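Local coordinates for beta-phosphoglucomutase (Bacteroides vulgatus, PDB 3DV9), which probably interconverts beta-glucose 1-phosphate and glucose 6-phosphate as a magnesium-dependent phosphomutase of the haloacid dehalogenase (HAD) superfamily, at residues I21-V26 and E123-M128; E43-I48 and A92-K97; M63-T68 and I188-L193. All blocks are in the same frame, centred on the assembly; numbering follows the deposited sequence. Where two conformers were deposited one is given.

Interaction 1. Residues I21-V26 and E123-M128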
loop_
_atom_site.group_PDB
_atom_site.type_symbol
_atom_site.label_atom_id
_atom_site.label_comp_id
_atom_site.label_asym_id
_atom_site.label_seq_id
_atom_site.Cartn_x
_atom_site.Cartn_y
_atom_site.Cartn_z
ATOM N N ILE A 21 8.855 14.052 -14.157
ATOM C CA ILE A 21 9.047 12.781 -13.467
ATOM C C ILE A 21 9.978 11.977 -14.365
ATOM O O ILE A 21 9.695 11.772 -15.534
ATOM C CB ILE A 21 7.692 12.020 -13.208
ATOM C CG1 ILE A 21 6.931 12.672 -12.022
ATOM C CG2 ILE A 21 7.933 10.491 -12.939
ATOM C CD1 ILE A 21 5.467 12.306 -11.916
ATOM N N ASP A 22 11.092 11.539 -13.794
ATOM C CA ASP A 22 12.085 10.748 -14.515
ATOM C C ASP A 22 12.002 9.313 -13.959
ATOM O O ASP A 22 12.688 8.935 -13.015
ATOM C CB ASP A 22 13.461 11.397 -14.322
ATOM C CG ASP A 22 14.586 10.625 -14.988
ATOM O OD1 ASP A 22 14.320 9.803 -15.888
ATOM O OD2 ASP A 22 15.760 10.864 -14.608
ATOM N N LEU A 23 11.082 8.550 -14.523
ATOM C CA LEU A 23 10.641 7.329 -13.892
ATOM C C LEU A 23 11.732 6.253 -13.815
ATOM O O LEU A 23 12.290 5.849 -14.855
ATOM C CB LEU A 23 9.411 6.785 -14.609
ATOM C CG LEU A 23 8.767 5.572 -13.927
ATOM C CD1 LEU A 23 8.301 5.890 -12.531
ATOM C CD2 LEU A 23 7.555 5.073 -14.722
ATOM N N LYS A 24 12.034 5.807 -12.585
ATOM C CA LYS A 24 13.009 4.741 -12.375
ATOM C C LYS A 24 12.451 3.598 -11.540
ATOM O O LYS A 24 12.967 2.488 -11.584
ATOM C CB LYS A 24 14.272 5.299 -11.712
ATOM C CG LYS A 24 14.877 6.448 -12.491
ATOM C CD LYS A 24 16.256 6.795 -11.986
ATOM C CE LYS A 24 16.794 8.054 -12.694
ATOM N NZ LYS A 24 17.281 7.811 -14.084
ATOM N N ALA A 25 11.443 3.895 -10.736
ATOM C CA ALA A 25 10.977 2.927 -9.745
ATOM C C ALA A 25 9.460 2.991 -9.591
ATOM O O ALA A 25 8.847 4.056 -9.727
ATOM C CB ALA A 25 11.653 3.238 -8.350
ATOM N N VAL A 26 8.870 1.853 -9.236
ATOM C CA VAL A 26 7.424 1.781 -8.964
ATOM C C VAL A 26 7.271 1.031 -7.645
ATOM O O VAL A 26 7.666 -0.136 -7.524
ATOM C CB VAL A 26 6.585 1.113 -10.109
ATOM C CG1 VAL A 26 5.045 1.253 -9.812
ATOM C CG2 VAL A 26 6.906 1.729 -11.484
ATOM N N GLU A 123 10.901 -2.885 -18.806
ATOM C CA GLU A 123 11.236 -1.517 -19.176
ATOM C C GLU A 123 12.482 -1.032 -18.461
ATOM O O GLU A 123 12.919 0.101 -18.674
ATOM C CB GLU A 123 10.059 -0.584 -18.864
ATOM C CG GLU A 123 8.910 -0.707 -19.838
ATOM C CD GLU A 123 9.267 -0.228 -21.241
ATOM O OE1 GLU A 123 9.973 0.790 -21.379
ATOM O OE2 GLU A 123 8.837 -0.880 -22.212
ATOM N N GLY A 124 13.067 -1.878 -17.606
ATOM C CA GLY A 124 14.269 -1.490 -16.897
ATOM C C GLY A 124 14.008 -0.742 -15.617
ATOM O O GLY A 124 14.938 -0.196 -15.019
ATOM N N LEU A 125 12.732 -0.669 -15.226
ATOM C CA LEU A 125 12.323 -0.039 -13.968
ATOM C C LEU A 125 12.465 -0.980 -12.767
ATOM O O LEU A 125 12.449 -2.210 -12.907
ATOM C CB LEU A 125 10.877 0.479 -14.062
ATOM C CG LEU A 125 10.574 1.466 -15.215
ATOM C CD1 LEU A 125 9.086 1.713 -15.389
ATOM C CD2 LEU A 125 11.287 2.772 -14.978
ATOM N N THR A 126 12.584 -0.386 -11.574
ATOM C CA THR A 126 12.766 -1.151 -10.349
ATOM C C THR A 126 11.486 -1.268 -9.545
ATOM O O THR A 126 11.037 -0.279 -8.967
ATOM C CB THR A 126 13.825 -0.472 -9.475
ATOM O OG1 THR A 126 15.044 -0.409 -10.219
ATOM C CG2 THR A 126 13.991 -1.230 -8.125
ATOM N N PRO A 127 10.865 -2.470 -9.529
ATOM C CA PRO A 127 9.688 -2.602 -8.699
ATOM C C PRO A 127 10.133 -2.762 -7.231
ATOM O O PRO A 127 11.171 -3.377 -6.964
ATOM C CB PRO A 127 9.033 -3.897 -9.224
ATOM C CG PRO A 127 9.787 -4.284 -10.474
ATOM C CD PRO A 127 11.150 -3.714 -10.273
HETATM N N MSE A 128 9.365 -2.194 -6.305
HETATM C CA MSE A 128 9.639 -2.376 -4.872
HETATM C C MSE A 128 8.319 -2.696 -4.197
HETATM O O MSE A 128 7.254 -2.302 -4.692
HETATM C CB MSE A 128 10.267 -1.111 -4.238
HETATM C CG MSE A 128 11.529 -0.605 -4.975
HETATM SE SE MSE A 128 12.371 0.867 -3.989
HETATM C CE MSE A 128 12.806 -0.115 -2.356
HETATM O O HOH W 1 15.462 1.418 -12.075
#
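Leu125 and Leu23 meet as two branched side chains crossing at about a right angle, CD1 of Leu125 lying 3.8 Å from CD2 of Leu23. CG of Leu23, anti to the backbone N (chi1 -174°), stands 3.9 Å from Leu125 CD2. That second methyl of Leu125 also sits against the backbone of its partner, CD2 being 3.2 Å from Leu23 O. Trp237 of helix 230-244 packs on both leucines and on Val26, and Ile120 of helix 113-122 on Leu125 and Val26, so branched apolar residues suit this face.

Here two neighbouring strands of the parallel, Rossmann-like HAD core sheet, 25-29 and 126-130, begin side by side, the second entered from helix 113-122 through a Schellman motif at Gly124. The pairing alternates donors in three backbone hydrogen bonds of 2.9 to 3.1 Å: Thr126 N to Lys24 O, Val26 N to Thr126 O and Met128 N to Val26 O.

On the other face Ala25 and Thr126 stand side by side. Alanine's small methyl comes up in front of the neighbouring carbonyl oxygen, CB 3.6 Å from Thr126 O. Thr126 turns OG1 to the side of its own backbone N (chi1 -59°), where a water joins it at 2.6 Å and also donates to Lys24 O.

Interaction 2. Residues E43-I48 and A92-K97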
loop_
_atom_site.group_PDB
_atom_site.type_symbol
_atom_site.label_atom_id
_atom_site.label_comp_id
_atom_site.label_asym_id
_atom_site.label_seq_id
_atom_site.Cartn_x
_atom_site.Cartn_y
_atom_site.Cartn_z
ATOM N N GLU A 43 -11.513 -9.687 8.194
ATOM C CA GLU A 43 -12.210 -10.693 9.000
ATOM C C GLU A 43 -11.386 -11.147 10.217
ATOM O O GLU A 43 -11.943 -11.230 11.320
ATOM C CB GLU A 43 -12.633 -11.886 8.132
ATOM C CG GLU A 43 -13.435 -12.984 8.885
ATOM C CD GLU A 43 -14.750 -12.475 9.451
ATOM O OE1 GLU A 43 -15.147 -11.343 9.133
ATOM O OE2 GLU A 43 -15.411 -13.203 10.209
ATOM N N SER A 44 -10.091 -11.417 10.023
ATOM C CA SER A 44 -9.192 -11.816 11.123
ATOM C C SER A 44 -9.077 -10.741 12.181
ATOM O O SER A 44 -9.130 -11.028 13.387
ATOM C CB SER A 44 -7.795 -12.168 10.615
ATOM O OG SER A 44 -7.872 -13.261 9.723
ATOM N N TRP A 45 -8.909 -9.496 11.749
ATOM C CA TRP A 45 -8.820 -8.405 12.714
ATOM C C TRP A 45 -10.142 -8.308 13.471
ATOM O O TRP A 45 -10.143 -8.185 14.703
ATOM C CB TRP A 45 -8.550 -7.070 12.045
ATOM C CG TRP A 45 -7.123 -6.737 11.945
ATOM C CD1 TRP A 45 -6.365 -6.676 10.793
ATOM C CD2 TRP A 45 -6.236 -6.422 13.023
ATOM N NE1 TRP A 45 -5.076 -6.316 11.095
ATOM C CE2 TRP A 45 -4.968 -6.153 12.456
ATOM C CE3 TRP A 45 -6.394 -6.325 14.417
ATOM C CZ2 TRP A 45 -3.852 -5.810 13.242
ATOM C CZ3 TRP A 45 -5.302 -5.962 15.187
ATOM C CH2 TRP A 45 -4.041 -5.724 14.602
ATOM N N HIS A 46 -11.255 -8.354 12.737
ATOM C CA HIS A 46 -12.571 -8.187 13.348
ATOM C C HIS A 46 -12.823 -9.262 14.425
ATOM O O HIS A 46 -13.241 -8.963 15.570
ATOM C CB HIS A 46 -13.672 -8.265 12.293
ATOM C CG HIS A 46 -15.026 -8.421 12.899
ATOM N ND1 HIS A 46 -15.619 -7.428 13.645
ATOM C CD2 HIS A 46 -15.873 -9.471 12.920
ATOM C CE1 HIS A 46 -16.790 -7.854 14.080
ATOM N NE2 HIS A 46 -16.958 -9.096 13.671
ATOM N N LYS A 47 -12.560 -10.508 14.044
ATOM C CA LYS A 47 -12.807 -11.663 14.893
ATOM C C LYS A 47 -11.888 -11.708 16.117
ATOM O O LYS A 47 -12.352 -12.005 17.221
ATOM C CB LYS A 47 -12.663 -12.932 14.054
ATOM C CG LYS A 47 -12.881 -14.249 14.792
ATOM C CD LYS A 47 -12.722 -15.401 13.814
ATOM C CE LYS A 47 -12.648 -16.723 14.526
ATOM N NZ LYS A 47 -13.013 -17.800 13.567
ATOM N N ILE A 48 -10.594 -11.413 15.918
ATOM C CA ILE A 48 -9.631 -11.442 17.007
ATOM C C ILE A 48 -9.864 -10.292 18.004
ATOM O O ILE A 48 -9.788 -10.472 19.209
ATOM C CB ILE A 48 -8.185 -11.444 16.459
ATOM C CG1 ILE A 48 -7.895 -12.766 15.754
ATOM C CG2 ILE A 48 -7.156 -11.138 17.576
ATOM C CD1 ILE A 48 -8.533 -13.979 16.441
ATOM N N ALA A 92 -0.274 -10.119 22.420
ATOM C CA ALA A 92 -1.271 -11.191 22.430
ATOM C C ALA A 92 -2.255 -11.062 21.265
ATOM O O ALA A 92 -2.587 -12.047 20.595
ATOM C CB ALA A 92 -2.022 -11.192 23.752
ATOM N N ILE A 93 -2.717 -9.835 21.034
ATOM C CA ILE A 93 -3.668 -9.566 19.969
ATOM C C ILE A 93 -2.984 -9.806 18.623
ATOM O O ILE A 93 -3.505 -10.547 17.791
ATOM C CB ILE A 93 -4.252 -8.155 20.077
ATOM C CG1 ILE A 93 -5.100 -8.048 21.359
ATOM C CG2 ILE A 93 -5.059 -7.790 18.785
ATOM C CD1 ILE A 93 -5.462 -6.580 21.782
ATOM N N TYR A 94 -1.799 -9.231 18.416
ATOM C CA TYR A 94 -1.133 -9.461 17.135
ATOM C C TYR A 94 -0.880 -10.956 16.869
ATOM O O TYR A 94 -1.108 -11.437 15.740
ATOM C CB TYR A 94 0.150 -8.634 16.954
ATOM C CG TYR A 94 0.579 -8.592 15.492
ATOM C CD1 TYR A 94 -0.260 -8.024 14.502
ATOM C CD2 TYR A 94 1.797 -9.150 15.077
ATOM C CE1 TYR A 94 0.113 -8.003 13.156
ATOM C CE2 TYR A 94 2.180 -9.131 13.711
ATOM C CZ TYR A 94 1.330 -8.554 12.760
ATOM O OH TYR A 94 1.700 -8.517 11.418
ATOM N N GLN A 95 -0.449 -11.698 17.900
ATOM C CA GLN A 95 -0.190 -13.134 17.753
ATOM C C GLN A 95 -1.462 -13.881 17.348
ATOM O O GLN A 95 -1.446 -14.710 16.430
ATOM C CB GLN A 95 0.410 -13.732 19.038
ATOM C CG GLN A 95 1.907 -13.469 19.217
ATOM C CD GLN A 95 2.546 -14.293 20.342
ATOM O OE1 GLN A 95 1.900 -15.156 20.950
ATOM N NE2 GLN A 95 3.823 -14.019 20.627
ATOM N N ALA A 96 -2.566 -13.585 18.031
ATOM C CA ALA A 96 -3.828 -14.246 17.726
ATOM C C ALA A 96 -4.291 -13.929 16.299
ATOM O O ALA A 96 -4.820 -14.799 15.603
ATOM C CB ALA A 96 -4.911 -13.881 18.757
ATOM N N LYS A 97 -4.073 -12.689 15.875
ATOM C CA LYS A 97 -4.488 -12.234 14.562
ATOM C C LYS A 97 -3.677 -12.927 13.462
ATOM O O LYS A 97 -4.230 -13.322 12.422
ATOM C CB LYS A 97 -4.349 -10.716 14.465
ATOM C CG LYS A 97 -4.871 -10.123 13.120
ATOM C CD LYS A 97 -3.768 -9.384 12.434
ATOM C CE LYS A 97 -3.112 -10.221 11.345
ATOM N NZ LYS A 97 -3.602 -9.932 9.941
#
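Ser44 opens the contact modestly, its CB 4.2 Å from Lys97 O; its hydroxyl is bonded to Asn40 O within its own helix, and so small a residue lets the backbones come close. Next, Trp45 carries its indole to Lys97. The lysine CD lies over one face, 3.7 Å from the centroid of the five-membered ring and 23° off its normal, a CH-pi contact. Lys97 CG, anti to the backbone N (chi1 -176°), joins it over the ring, 3.9 Å from Trp45 CD2. Trp45 CZ3 also touches Ile93 CG2 at 4.0 Å, the two side chains crossing at about a right angle, while Ile73 of helix 69-81 packs against both.

One turn on, Ile48 sets its CB toward the partner helix. Its CG2 meets the low relief of an alanine, 3.7 Å from Ala96 CB, and its CG1 approaches Lys97 CA at 3.6 Å.

In the helical cap of this HAD protein, the axes of these segments approach to 9.6 Å, with 131° between their N-to-C directions. Lys47 NZ pairs with Glu100 further along the partner helix, but between these six-residue segments the contact is apolar and CH-pi, the methylenes of Lys97 serving as a hydrophobic surface for the indole.

Interaction 3. Residues M63-T68 and I188-L193. With MG (magnesium ion), chain B.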
loop_
_atom_site.group_PDB
_atom_site.type_symbol
_atom_site.label_atom_id
_atom_site.label_comp_id
_atom_site.label_asym_id
_atom_site.label_seq_id
_atom_site.Cartn_x
_atom_site.Cartn_y
_atom_site.Cartn_z
HETATM N N MSE A 63 -10.696 0.738 6.778
HETATM C CA MSE A 63 -10.285 2.131 6.988
HETATM C C MSE A 63 -8.875 2.236 7.569
HETATM O O MSE A 63 -8.114 3.135 7.158
HETATM C CB MSE A 63 -11.297 2.859 7.872
HETATM C CG MSE A 63 -12.638 3.084 7.126
HETATM SE SE MSE A 63 -12.483 4.308 5.644
HETATM C CE MSE A 63 -11.684 5.837 6.549
ATOM N N HIS A 64 -8.532 1.301 8.462
ATOM C CA HIS A 64 -7.202 1.222 9.107
ATOM C C HIS A 64 -6.148 0.414 8.311
ATOM O O HIS A 64 -5.014 0.239 8.779
ATOM C CB HIS A 64 -7.294 0.699 10.550
ATOM C CG HIS A 64 -8.065 1.601 11.461
ATOM N ND1 HIS A 64 -7.753 2.934 11.621
ATOM C CD2 HIS A 64 -9.150 1.372 12.237
ATOM C CE1 HIS A 64 -8.622 3.488 12.447
ATOM N NE2 HIS A 64 -9.467 2.556 12.852
ATOM N N GLU A 65 -6.500 -0.026 7.094
ATOM C CA GLU A 65 -5.554 -0.747 6.235
ATOM C C GLU A 65 -4.218 0.001 6.122
ATOM O O GLU A 65 -4.184 1.171 5.778
ATOM C CB GLU A 65 -6.147 -0.970 4.836
ATOM C CG GLU A 65 -5.186 -1.714 3.924
ATOM C CD GLU A 65 -5.827 -2.115 2.601
ATOM O OE1 GLU A 65 -7.077 -2.071 2.465
ATOM O OE2 GLU A 65 -5.048 -2.448 1.718
ATOM N N GLY A 66 -3.109 -0.692 6.411
ATOM C CA GLY A 66 -1.791 -0.084 6.419
ATOM C C GLY A 66 -1.244 0.366 7.758
ATOM O O GLY A 66 -0.033 0.553 7.913
ATOM N N ARG A 67 -2.125 0.584 8.721
ATOM C CA ARG A 67 -1.744 1.128 10.030
ATOM C C ARG A 67 -1.037 0.010 10.819
ATOM O O ARG A 67 -1.410 -1.159 10.691
ATOM C CB ARG A 67 -3.039 1.536 10.737
ATOM C CG ARG A 67 -2.897 2.538 11.831
ATOM C CD ARG A 67 -4.252 2.833 12.437
ATOM N NE ARG A 67 -4.920 4.017 11.880
ATOM C CZ ARG A 67 -4.412 5.249 11.901
ATOM N NH1 ARG A 67 -3.210 5.475 12.412
ATOM N NH2 ARG A 67 -5.097 6.256 11.391
ATOM N N THR A 68 -0.055 0.340 11.654
ATOM C CA THR A 68 0.520 -0.691 12.520
ATOM C C THR A 68 -0.561 -1.287 13.422
ATOM O O THR A 68 -1.488 -0.582 13.864
ATOM C CB THR A 68 1.665 -0.159 13.414
ATOM O OG1 THR A 68 1.111 0.600 14.505
ATOM C CG2 THR A 68 2.628 0.690 12.601
ATOM N N ILE A 188 1.890 2.948 -5.769
ATOM C CA ILE A 188 0.618 2.256 -6.157
ATOM C C ILE A 188 -0.043 1.769 -4.873
ATOM O O ILE A 188 0.438 0.832 -4.225
ATOM C CB ILE A 188 0.885 1.080 -7.113
ATOM C CG1 ILE A 188 1.839 1.477 -8.255
ATOM C CG2 ILE A 188 -0.465 0.521 -7.644
ATOM C CD1 ILE A 188 1.298 2.667 -9.090
ATOM N N GLU A 189 -1.167 2.407 -4.523
ATOM C CA GLU A 189 -1.833 2.203 -3.240
ATOM C C GLU A 189 -3.325 1.905 -3.410
ATOM O O GLU A 189 -3.944 2.367 -4.389
ATOM C CB GLU A 189 -1.621 3.436 -2.355
ATOM C CG GLU A 189 -0.417 3.218 -1.447
ATOM C CD GLU A 189 -0.731 2.259 -0.235
ATOM O OE1 GLU A 189 -1.853 1.665 -0.160
ATOM O OE2 GLU A 189 0.158 2.088 0.637
ATOM N N ASN A 190 -3.920 1.221 -2.418
ATOM C CA ASN A 190 -5.373 0.919 -2.517
ATOM C C ASN A 190 -6.167 1.393 -1.295
ATOM O O ASN A 190 -7.379 1.210 -1.275
ATOM C CB ASN A 190 -5.603 -0.594 -2.678
ATOM C CG ASN A 190 -5.213 -1.360 -1.418
ATOM O OD1 ASN A 190 -4.137 -1.142 -0.873
ATOM N ND2 ASN A 190 -6.110 -2.163 -0.904
ATOM N N ALA A 191 -5.492 1.977 -0.299
ATOM C CA ALA A 191 -6.166 2.329 0.958
ATOM C C ALA A 191 -5.937 3.806 1.312
ATOM O O ALA A 191 -4.921 4.356 0.945
ATOM C CB ALA A 191 -5.650 1.464 2.071
ATOM N N PRO A 192 -6.891 4.426 2.025
ATOM C CA PRO A 192 -6.750 5.854 2.274
ATOM C C PRO A 192 -5.471 6.163 3.053
ATOM O O PRO A 192 -4.804 7.137 2.753
ATOM C CB PRO A 192 -7.989 6.209 3.130
ATOM C CG PRO A 192 -8.510 4.924 3.617
ATOM C CD PRO A 192 -8.164 3.908 2.545
ATOM N N LEU A 193 -5.134 5.386 4.077
ATOM C CA LEU A 193 -3.931 5.742 4.877
ATOM C C LEU A 193 -2.628 5.526 4.087
ATOM O O LEU A 193 -1.652 6.258 4.276
ATOM C CB LEU A 193 -3.864 4.942 6.172
ATOM C CG LEU A 193 -5.004 5.205 7.165
ATOM C CD1 LEU A 193 -4.912 4.219 8.306
ATOM C CD2 LEU A 193 -4.998 6.633 7.664
HETATM MG MG MG B . -3.149 -2.095 0.950
HETATM O O HOH W 2 -6.321 2.934 5.075
HETATM O O HOH W 3 -2.633 0.105 1.757
HETATM O O HOH W 4 -2.072 -2.272 2.749
#
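Glu65 lays its side chain across the methyl of Ala191, whose CB is 3.6 Å from the glutamate CD, and ends on the magnesium ion. This is the metal site of a HAD fold, probably the catalytic cleft: the loop between helices 58-63 and 69-81, on the cap side, meets the end of core strand 185-189. In Glu65 chi1 (180°) sets CG anti to the backbone N, and the extended chain beyond it carries OE2 to the magnesium, 2.1 Å away. Asn190 completes the bridge from the core, its OD1 binding the metal at 2.3 Å. Asp29 OD2 and the backbone O of Asp31, from the DxDx(T/V) sequence, are further ligands, and two waters are also bound.

The carboxylate and amide planes are 59° apart, and the side chains cross at about a right angle. Asn190 ND2 donates to the syn side of Glu65 OE2 at 2.8 Å, so this oxygen is gripped by both metal and amide. Asparagine suits the place because its oxygen can serve the metal while its nitrogen serves the carboxylate. Glu189 is second shell: its OE1 takes the backbone N-H of Asn190 on the anti lone pair and accepts from a metal-bound water, while OE2 is held by Lys165 NZ in a salt bridge and by Tyr171 OH.

Away from the metal, Leu193 fills the contact with the type II beta turn His64-Arg67, in which Gly66 takes a positive phi. Leu193 CD1 lies over one face of the Arg67 guanidinium, 3.6 Å from NE, and that NE donates to His64 ND1, which steadies the flat group. Met63 CE and Pro192 CG touch more loosely, at 4.4 Å. A water accepts from Leu193 N and donates to both Met63 O and Glu65 O, standing 2.9 Å from the latter.

How the interactions relate
Interactions 1 and 3 share the core sheet: strand 25-29 lies between strands 126-130 and 185-189, and Val26 CG1 touches Ile188 CG1 at 3.6 Å. Interaction 1 lies at the beginning of these strands, with the side chain of Val26 about 14 Å from the magnesium, whereas interaction 3 holds two of its ligands at the other end. Interaction 2 belongs to the helical cap; its nearest atoms are about 6 Å from those of interaction 3, and the side chain of Trp45 is about 11 Å from the metal. Interactions 1 and 2 lie on opposite sides of the chain's centre, their own centres 36 Å apart; 63-68/188-193 lies between them, where a cap-side loop meets the core at the metal.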